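Local coordinates for MccB protein (Escherichia coli, PDB 6OM4) that takes part in making the nucleotide antibiotic microcin C7, probably joining an adenylate group from ATP to its peptide precursor as an E1-like nucleotidyltransferase, at residues 49-54 against 67-72; 94-99 against 105-110; 306-309 against 313-316. All blocks are in the same frame, centred on the assembly; numbering follows the deposited sequence.

Contact 1 of 3, residues 49-54 against 67-72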
loop_
_atom_site.group_PDB
_atom_site.type_symbol
_atom_site.label_atom_id
_atom_site.label_comp_id
_atom_site.label_asym_id
_atom_site.label_seq_id
_atom_site.Cartn_x
_atom_site.Cartn_y
_atom_site.Cartn_z
ATOM N N SER A 49 4.076 33.123 -3.488
ATOM C CA SER A 49 3.414 34.387 -3.411
ATOM C C SER A 49 2.358 34.368 -2.304
ATOM O O SER A 49 1.703 33.330 -2.069
ATOM C CB SER A 49 2.798 34.705 -4.733
ATOM O OG SER A 49 1.995 35.868 -4.610
ATOM N N SER A 50 2.162 35.515 -1.634
ATOM C CA SER A 50 1.034 35.682 -0.705
ATOM C C SER A 50 -0.272 35.863 -1.500
ATOM O O SER A 50 -0.279 36.176 -2.644
ATOM C CB SER A 50 1.219 36.838 0.252
ATOM O OG SER A 50 1.406 38.051 -0.466
ATOM N N TYR A 51 -1.380 35.638 -0.827
ATOM C CA TYR A 51 -2.705 35.984 -1.331
ATOM C C TYR A 51 -2.744 37.429 -1.801
ATOM O O TYR A 51 -3.184 37.704 -2.891
ATOM C CB TYR A 51 -3.704 35.830 -0.194
ATOM C CG TYR A 51 -5.145 36.049 -0.552
ATOM C CD1 TYR A 51 -5.930 34.984 -0.968
ATOM C CD2 TYR A 51 -5.744 37.280 -0.385
ATOM C CE1 TYR A 51 -7.278 35.146 -1.251
ATOM C CE2 TYR A 51 -7.097 37.457 -0.640
ATOM C CZ TYR A 51 -7.860 36.392 -1.096
ATOM O OH TYR A 51 -9.189 36.548 -1.371
ATOM N N THR A 52 -2.255 38.359 -0.971
ATOM C CA THR A 52 -2.330 39.811 -1.367
ATOM C C THR A 52 -1.416 40.130 -2.563
ATOM O O THR A 52 -1.838 40.844 -3.466
ATOM C CB THR A 52 -2.107 40.767 -0.191
ATOM O OG1 THR A 52 -0.705 40.722 0.093
ATOM C CG2 THR A 52 -2.962 40.411 1.002
ATOM N N ALA A 53 -0.183 39.606 -2.607
ATOM C CA ALA A 53 0.714 39.828 -3.719
ATOM C C ALA A 53 0.111 39.315 -5.030
ATOM O O ALA A 53 0.319 39.943 -6.074
ATOM C CB ALA A 53 2.075 39.201 -3.458
ATOM N N ALA A 54 -0.600 38.172 -4.975
ATOM C CA ALA A 54 -1.267 37.627 -6.140
ATOM C C ALA A 54 -2.476 38.506 -6.498
ATOM O O ALA A 54 -2.635 38.846 -7.641
ATOM C CB ALA A 54 -1.700 36.197 -5.905
ATOM N N ASN A 67 -12.809 33.137 -4.589
ATOM C CA ASN A 67 -13.444 31.904 -4.975
ATOM C C ASN A 67 -12.405 30.966 -5.622
ATOM O O ASN A 67 -12.337 29.784 -5.216
ATOM C CB ASN A 67 -14.633 32.218 -5.881
ATOM C CG ASN A 67 -15.397 31.024 -6.391
ATOM O OD1 ASN A 67 -15.809 31.011 -7.570
ATOM N ND2 ASN A 67 -15.687 30.089 -5.498
ATOM N N CYS A 68 -11.612 31.481 -6.554
ATOM C CA CYS A 68 -10.628 30.655 -7.281
ATOM C C CYS A 68 -9.545 30.173 -6.317
ATOM O O CYS A 68 -9.134 29.030 -6.335
ATOM C CB CYS A 68 -10.023 31.389 -8.466
ATOM S SG CYS A 68 -11.243 31.776 -9.743
ATOM N N PHE A 69 -9.094 31.052 -5.426
ATOM C CA PHE A 69 -8.056 30.668 -4.504
ATOM C C PHE A 69 -8.547 29.527 -3.582
ATOM O O PHE A 69 -7.824 28.576 -3.329
ATOM C CB PHE A 69 -7.604 31.916 -3.754
ATOM C CG PHE A 69 -6.522 31.676 -2.735
ATOM C CD1 PHE A 69 -5.195 31.684 -3.104
ATOM C CD2 PHE A 69 -6.856 31.476 -1.415
ATOM C CE1 PHE A 69 -4.208 31.471 -2.152
ATOM C CE2 PHE A 69 -5.870 31.289 -0.465
ATOM C CZ PHE A 69 -4.552 31.234 -0.853
ATOM N N ARG A 70 -9.777 29.649 -3.047
ATOM C CA ARG A 70 -10.407 28.611 -2.193
ATOM C C ARG A 70 -10.460 27.274 -2.955
ATOM O O ARG A 70 -10.148 26.201 -2.414
ATOM C CB ARG A 70 -11.802 29.055 -1.730
ATOM C CG ARG A 70 -12.553 28.091 -0.803
ATOM C CD ARG A 70 -13.556 27.160 -1.472
ATOM N NE ARG A 70 -14.376 27.889 -2.409
ATOM C CZ ARG A 70 -14.834 27.450 -3.564
ATOM N NH1 ARG A 70 -15.720 28.190 -4.199
ATOM N NH2 ARG A 70 -14.427 26.313 -4.093
ATOM N N PHE A 71 -10.866 27.341 -4.209
ATOM C CA PHE A 71 -10.964 26.186 -5.079
ATOM C C PHE A 71 -9.596 25.498 -5.231
ATOM O O PHE A 71 -9.488 24.280 -5.105
ATOM C CB PHE A 71 -11.540 26.610 -6.430
ATOM C CG PHE A 71 -11.473 25.576 -7.526
ATOM C CD1 PHE A 71 -10.300 25.370 -8.236
ATOM C CD2 PHE A 71 -12.591 24.832 -7.853
ATOM C CE1 PHE A 71 -10.218 24.394 -9.219
ATOM C CE2 PHE A 71 -12.531 23.885 -8.867
ATOM C CZ PHE A 71 -11.349 23.671 -9.548
ATOM N N LEU A 72 -8.563 26.271 -5.555
ATOM C CA LEU A 72 -7.212 25.705 -5.712
ATOM C C LEU A 72 -6.695 25.121 -4.393
ATOM O O LEU A 72 -6.061 24.072 -4.376
ATOM C CB LEU A 72 -6.292 26.788 -6.264
ATOM C CG LEU A 72 -6.586 27.186 -7.711
ATOM C CD1 LEU A 72 -5.846 28.463 -8.091
ATOM C CD2 LEU A 72 -6.157 26.079 -8.640
#
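Tyr51 and Phe69 mark the closest backbone approach of residues 49-54 and 67-72, yet their CA atoms stay 8.2 Å apart, and two aromatic side chains bridge the gap. They meet in a T-shaped stack: the Tyr51 ring turns its CD1/CE1 edge onto one face of the Phe69 ring, with centroids 4.9 Å apart and planes nearly perpendicular at 86°. Tyr51 CD1 stands over the middle of the phenylalanine ring, 3.7 Å from Phe69 CD2, while Tyr51 CE1 lies toward the CB side of the same face. Both CG atoms are trans to their backbone N (chi1 -176° in Tyr51, 179° in Phe69), which carries the two rings out from their helices into the space between. The contact is small, 105 Å² summed over both sides, and has no hydrogen bond across it. Tyr51 sits in the first turn of its helix, just after the N-cap Ser50, whose OG accepts from Ala53 N at 3.1 Å. Around this pair an aromatic cluster continues: Phe65 stacks edge-to-face with Tyr51, and Tyr3 and Phe45 meet Phe69. It lies in the small amino-terminal domain, resembling leader-peptide recognition domains, away from the nucleotide pocket. Helix 62-74 is joined to the start of helix 51-58 and, through Tyr3 and Ile78, to the three-stranded antiparallel sheet of strands 49-50, 2-5 and 78-80, with helix 32-43 packing against Cys68.

Contact 2 of 3, residues 94-99 against 105-110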
loop_
_atom_site.group_PDB
_atom_site.type_symbol
_atom_site.label_atom_id
_atom_site.label_comp_id
_atom_site.label_asym_id
_atom_site.label_seq_id
_atom_site.Cartn_x
_atom_site.Cartn_y
_atom_site.Cartn_z
ATOM N N ARG A 94 9.824 12.546 -6.532
ATOM C CA ARG A 94 8.517 12.239 -7.179
ATOM C C ARG A 94 7.496 11.801 -6.121
ATOM O O ARG A 94 6.316 12.144 -6.198
ATOM C CB ARG A 94 8.623 11.189 -8.285
ATOM C CG ARG A 94 9.625 11.544 -9.373
ATOM C CD ARG A 94 9.386 12.922 -9.959
ATOM N NE ARG A 94 10.156 13.165 -11.177
ATOM C CZ ARG A 94 11.292 13.854 -11.256
ATOM N NH1 ARG A 94 11.758 14.495 -10.198
ATOM N NH2 ARG A 94 12.003 13.824 -12.370
ATOM N N ASN A 95 7.950 11.031 -5.141
ATOM C CA ASN A 95 7.096 10.693 -4.002
ATOM C C ASN A 95 6.674 11.978 -3.266
ATOM O O ASN A 95 5.565 12.047 -2.760
ATOM C CB ASN A 95 7.723 9.714 -3.008
ATOM C CG ASN A 95 7.844 8.276 -3.468
ATOM O OD1 ASN A 95 7.416 7.914 -4.572
ATOM N ND2 ASN A 95 8.483 7.461 -2.636
ATOM N N PHE A 96 7.584 12.964 -3.131
ATOM C CA PHE A 96 7.224 14.238 -2.483
ATOM C C PHE A 96 6.041 14.910 -3.186
ATOM O O PHE A 96 5.161 15.435 -2.477
ATOM C CB PHE A 96 8.401 15.215 -2.394
ATOM C CG PHE A 96 9.350 14.964 -1.247
ATOM C CD1 PHE A 96 9.571 13.683 -0.737
ATOM C CD2 PHE A 96 10.034 16.032 -0.679
ATOM C CE1 PHE A 96 10.455 13.478 0.319
ATOM C CE2 PHE A 96 10.906 15.822 0.382
ATOM C CZ PHE A 96 11.117 14.550 0.872
ATOM N N LEU A 97 5.952 14.824 -4.527
ATOM C CA LEU A 97 4.781 15.369 -5.227
ATOM C C LEU A 97 3.509 14.634 -4.804
ATOM O O LEU A 97 2.488 15.267 -4.576
ATOM C CB LEU A 97 4.985 15.322 -6.744
ATOM C CG LEU A 97 6.231 16.063 -7.233
ATOM C CD1 LEU A 97 6.502 15.722 -8.686
ATOM C CD2 LEU A 97 6.120 17.563 -7.043
ATOM N N HIS A 98 3.568 13.308 -4.710
ATOM C CA HIS A 98 2.453 12.515 -4.250
ATOM C C HIS A 98 1.999 12.987 -2.849
ATOM O O HIS A 98 0.822 13.312 -2.647
ATOM C CB HIS A 98 2.827 11.034 -4.326
ATOM C CG HIS A 98 1.843 10.143 -3.664
ATOM N ND1 HIS A 98 0.650 9.782 -4.272
ATOM C CD2 HIS A 98 1.906 9.476 -2.494
ATOM C CE1 HIS A 98 0.018 8.953 -3.443
ATOM N NE2 HIS A 98 0.760 8.759 -2.355
ATOM N N TYR A 99 2.920 13.140 -1.901
ATOM C CA TYR A 99 2.517 13.556 -0.514
ATOM C C TYR A 99 1.907 14.974 -0.539
ATOM O O TYR A 99 0.908 15.240 0.144
ATOM C CB TYR A 99 3.665 13.424 0.500
ATOM C CG TYR A 99 4.410 12.100 0.478
ATOM C CD1 TYR A 99 3.738 10.891 0.331
ATOM C CD2 TYR A 99 5.801 12.027 0.578
ATOM C CE1 TYR A 99 4.403 9.671 0.323
ATOM C CE2 TYR A 99 6.473 10.807 0.536
ATOM C CZ TYR A 99 5.782 9.621 0.366
ATOM O OH TYR A 99 6.467 8.424 0.273
ATOM N N ASN A 105 2.985 17.796 4.385
ATOM C CA ASN A 105 4.392 18.233 4.328
ATOM C C ASN A 105 5.251 17.026 3.977
ATOM O O ASN A 105 5.373 16.120 4.784
ATOM C CB ASN A 105 4.851 18.835 5.666
ATOM C CG ASN A 105 6.271 19.334 5.646
ATOM O OD1 ASN A 105 7.105 18.912 4.831
ATOM N ND2 ASN A 105 6.567 20.239 6.581
ATOM N N PRO A 106 5.829 16.951 2.753
ATOM C CA PRO A 106 6.507 15.749 2.287
ATOM C C PRO A 106 7.735 15.370 3.139
ATOM O O PRO A 106 8.054 14.174 3.297
ATOM C CB PRO A 106 6.901 16.106 0.844
ATOM C CG PRO A 106 6.991 17.605 0.835
ATOM C CD PRO A 106 5.899 18.060 1.776
ATOM N N VAL A 107 8.404 16.372 3.718
ATOM C CA VAL A 107 9.588 16.071 4.557
ATOM C C VAL A 107 9.152 15.333 5.834
ATOM O O VAL A 107 9.920 14.460 6.326
ATOM C CB VAL A 107 10.440 17.319 4.865
ATOM C CG1 VAL A 107 11.620 17.010 5.779
ATOM C CG2 VAL A 107 10.933 17.998 3.594
ATOM N N LEU A 108 7.983 15.667 6.416
ATOM C CA LEU A 108 7.532 14.959 7.640
ATOM C C LEU A 108 7.069 13.528 7.322
ATOM O O LEU A 108 7.325 12.623 8.073
ATOM C CB LEU A 108 6.440 15.748 8.355
ATOM C CG LEU A 108 6.834 17.182 8.694
ATOM C CD1 LEU A 108 5.686 17.897 9.408
ATOM C CD2 LEU A 108 8.076 17.202 9.567
ATOM N N VAL A 109 6.413 13.323 6.177
ATOM C CA VAL A 109 6.121 11.968 5.756
ATOM C C VAL A 109 7.414 11.163 5.601
ATOM O O VAL A 109 7.510 9.987 6.048
ATOM C CB VAL A 109 5.319 11.948 4.447
ATOM C CG1 VAL A 109 5.183 10.514 3.966
ATOM C CG2 VAL A 109 3.977 12.640 4.612
ATOM N N GLN A 110 8.392 11.734 4.901
ATOM C CA GLN A 110 9.623 11.013 4.592
ATOM C C GLN A 110 10.316 10.619 5.900
ATOM O O GLN A 110 10.854 9.531 6.019
ATOM C CB GLN A 110 10.550 11.812 3.672
ATOM C CG GLN A 110 11.702 11.005 3.092
ATOM C CD GLN A 110 11.253 9.891 2.174
ATOM O OE1 GLN A 110 11.707 8.739 2.268
ATOM N NE2 GLN A 110 10.336 10.225 1.294
#
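Pro106 is the main bump of this contact, and the face of the Phe96 ring is the surface that receives it. Pro106 CB rests over that face, off centre toward the CG side, 3.4 Å from Phe96 CG and 27° off the ring normal, a CH-pi contact; Pro106 CG follows alongside, near Phe96 CD2. With CG beside the backbone N and anti to the carbonyl carbon (chi1 -81°), the Phe96 ring is turned so that one face meets Pro106. Its far end fits between two side chains of helix 106-114. Val107 CG2 comes obliquely to Phe96 CE2 at 3.9 Å, and the aliphatic part of Gln110 closes on the other rim, CB lying 3.7 Å from Phe96 CE1. One turn further along helix 93-101, Tyr99 offers a second platform. Val109 CG1 sits over the middle of this ring, 3.5 Å from the Tyr99 centroid and almost on its normal, its CB-CG1 bond lying flat along the face. Asn95 O, from the preceding turn of the same helix, lies against the opposite face, so the tyrosine is sandwiched between a methyl group and a carbonyl. Tyr99 CB also nestles against Pro106, so the proline lies between the Phe96 ring and Tyr99 CB. No hydrogen bond crosses this 350 Å² interface. Asn105 caps the second helix, its OD1 accepting from Val107 N at 3.1 Å. Tyr83 lies against Asn105 and Pro106, and Asn90 against Phe96. The short helical segments cross steeply, at 110°, with axes 9.3 Å apart at their closest, a corner made by the tight connection between helices 93-101 and 106-114. The second helix leads into strand 117-121 of the mixed sheet, and Asn95 ND2 bonds Ser137 just after helix 125-136.

Contact 3 of 3, residues 306-309 against 313-316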
loop_
_atom_site.group_PDB
_atom_site.type_symbol
_atom_site.label_atom_id
_atom_site.label_comp_id
_atom_site.label_asym_id
_atom_site.label_seq_id
_atom_site.Cartn_x
_atom_site.Cartn_y
_atom_site.Cartn_z
ATOM N N VAL A 306 0.955 0.192 3.345
ATOM C CA VAL A 306 2.072 0.307 4.306
ATOM C C VAL A 306 2.613 1.747 4.365
ATOM O O VAL A 306 2.766 2.352 5.474
ATOM C CB VAL A 306 3.192 -0.686 3.968
ATOM C CG1 VAL A 306 4.442 -0.416 4.788
ATOM C CG2 VAL A 306 2.712 -2.107 4.129
ATOM N N ILE A 307 2.858 2.340 3.190
ATOM C CA ILE A 307 3.376 3.717 3.105
ATOM C C ILE A 307 2.370 4.681 3.730
ATOM O O ILE A 307 2.748 5.571 4.491
ATOM C CB ILE A 307 3.763 4.072 1.649
ATOM C CG1 ILE A 307 4.983 3.245 1.233
ATOM C CG2 ILE A 307 3.996 5.550 1.475
ATOM C CD1 ILE A 307 5.252 3.242 -0.242
ATOM N N LYS A 308 1.076 4.497 3.471
ATOM C CA LYS A 308 0.061 5.395 4.073
ATOM C C LYS A 308 -0.059 5.155 5.575
ATOM O O LYS A 308 -0.253 6.098 6.306
ATOM C CB LYS A 308 -1.295 5.240 3.389
ATOM C CG LYS A 308 -1.272 5.759 1.965
ATOM C CD LYS A 308 -2.468 5.415 1.113
ATOM C CE LYS A 308 -2.344 6.132 -0.227
ATOM N NZ LYS A 308 -3.420 5.752 -1.168
ATOM N N PHE A 309 0.010 3.892 6.001
ATOM C CA PHE A 309 -0.149 3.584 7.421
ATOM C C PHE A 309 0.973 4.293 8.201
ATOM O O PHE A 309 0.773 4.806 9.316
ATOM C CB PHE A 309 -0.116 2.064 7.626
ATOM C CG PHE A 309 -0.098 1.625 9.065
ATOM C CD1 PHE A 309 -1.233 1.794 9.840
ATOM C CD2 PHE A 309 1.050 1.156 9.667
ATOM C CE1 PHE A 309 -1.238 1.413 11.173
ATOM C CE2 PHE A 309 1.041 0.783 11.009
ATOM C CZ PHE A 309 -0.097 0.919 11.756
ATOM N N TYR A 313 -0.534 10.388 5.744
ATOM C CA TYR A 313 -0.947 11.512 4.899
ATOM C C TYR A 313 -2.291 11.219 4.221
ATOM O O TYR A 313 -2.981 12.140 3.732
ATOM C CB TYR A 313 0.130 11.817 3.874
ATOM C CG TYR A 313 0.381 10.723 2.877
ATOM C CD1 TYR A 313 -0.317 10.650 1.678
ATOM C CD2 TYR A 313 1.338 9.763 3.132
ATOM C CE1 TYR A 313 -0.055 9.655 0.757
ATOM C CE2 TYR A 313 1.588 8.743 2.232
ATOM C CZ TYR A 313 0.877 8.686 1.051
ATOM O OH TYR A 313 1.180 7.695 0.166
ATOM N N SER A 314 -2.683 9.940 4.227
ATOM C CA SER A 314 -3.928 9.477 3.582
ATOM C C SER A 314 -4.290 8.121 4.180
ATOM O O SER A 314 -3.422 7.420 4.634
ATOM C CB SER A 314 -3.767 9.401 2.096
ATOM O OG SER A 314 -5.005 9.060 1.475
ATOM N N GLU A 315 -5.580 7.789 4.228
ATOM C CA GLU A 315 -6.016 6.576 4.938
ATOM C C GLU A 315 -5.771 5.347 4.056
ATOM O O GLU A 315 -6.199 5.310 2.893
ATOM C CB GLU A 315 -7.461 6.696 5.443
ATOM C CG GLU A 315 -7.528 7.177 6.894
ATOM C CD GLU A 315 -8.912 7.522 7.444
ATOM O OE1 GLU A 315 -9.669 8.253 6.750
ATOM O OE2 GLU A 315 -9.244 7.063 8.572
ATOM N N PRO A 316 -5.154 4.277 4.605
ATOM C CA PRO A 316 -5.020 3.010 3.864
ATOM C C PRO A 316 -6.391 2.489 3.407
ATOM O O PRO A 316 -7.361 2.535 4.151
ATOM C CB PRO A 316 -4.352 2.066 4.862
ATOM C CG PRO A 316 -3.752 2.940 5.918
ATOM C CD PRO A 316 -4.594 4.195 5.966
HETATM O O HOH W 1 -5.767 6.594 0.653
HETATM O O HOH W 2 -2.789 7.072 7.665
#
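The end of the long helix 292-311 and the loop that reverses the chain toward strand 321-326 meet here, with Lys308 laid across the returning segment 313-316. Lys308 CB lies 3.3 Å from Ser314 O, and farther out Lys308 CG is 3.6 Å from Tyr313 OH, approaching the ring obliquely. Beyond CG the lysine chain is fully extended, with chi2 to chi4 all near 180°, and runs past Tyr313 and Ser314 to a water that accepts a hydrogen bond from Lys308 NZ at 3.1 Å. This water also donates to Glu315 O and is hydrogen-bonded to Ser314 OG. A second water donates to both Lys308 O and Ser314 O, at 3.0 Å from Lys308 O, so bridging the helix and the loop where no direct hydrogen bond joins them. On one flank Ile307 CG2 packs 4.1 Å from Tyr313 CE2; on the other, Pro316 CG fits against the helix backbone beside Phe309, 3.9 Å from Phe309 N. The Tyr313 hydroxyl is bonded to His98 NE2. Behind the helix, Val306 and Phe309 face Ile208 of strand 208-211, and Ile307 packs on helix 125-136. Pro316 touches Leu249 of strand 243-250. This return links the C-terminal end of helix 292-311 to strand 321-326, in the antiparallel part of the mixed sheet that continues the parallel, Rossmann-like strands of this ThiF-family domain.

How the contacts relate
Contacts 2 and 3 form one continuous region, their centres about 12 Å apart. The join runs through Tyr313: its OH lies 2.8 Å from His98 NE2, Tyr99 CE1 packs 3.5 Å from Tyr313 CE2, and Val109 CG2 touches Tyr313 CB, tying the helical corner to the return loop. Contact 1 stands apart in the amino-terminal portion of the chain: its nearest atoms are about 12 Å from contact 2 and about 15 Å from contact 3. None of the three lines the adenylate and pyrophosphate pocket of this chain. Arg94 of contact 2 is known to bind ATP in this protein but holds no ligand in this chain; its side chain is about 12 Å from that of Tyr313.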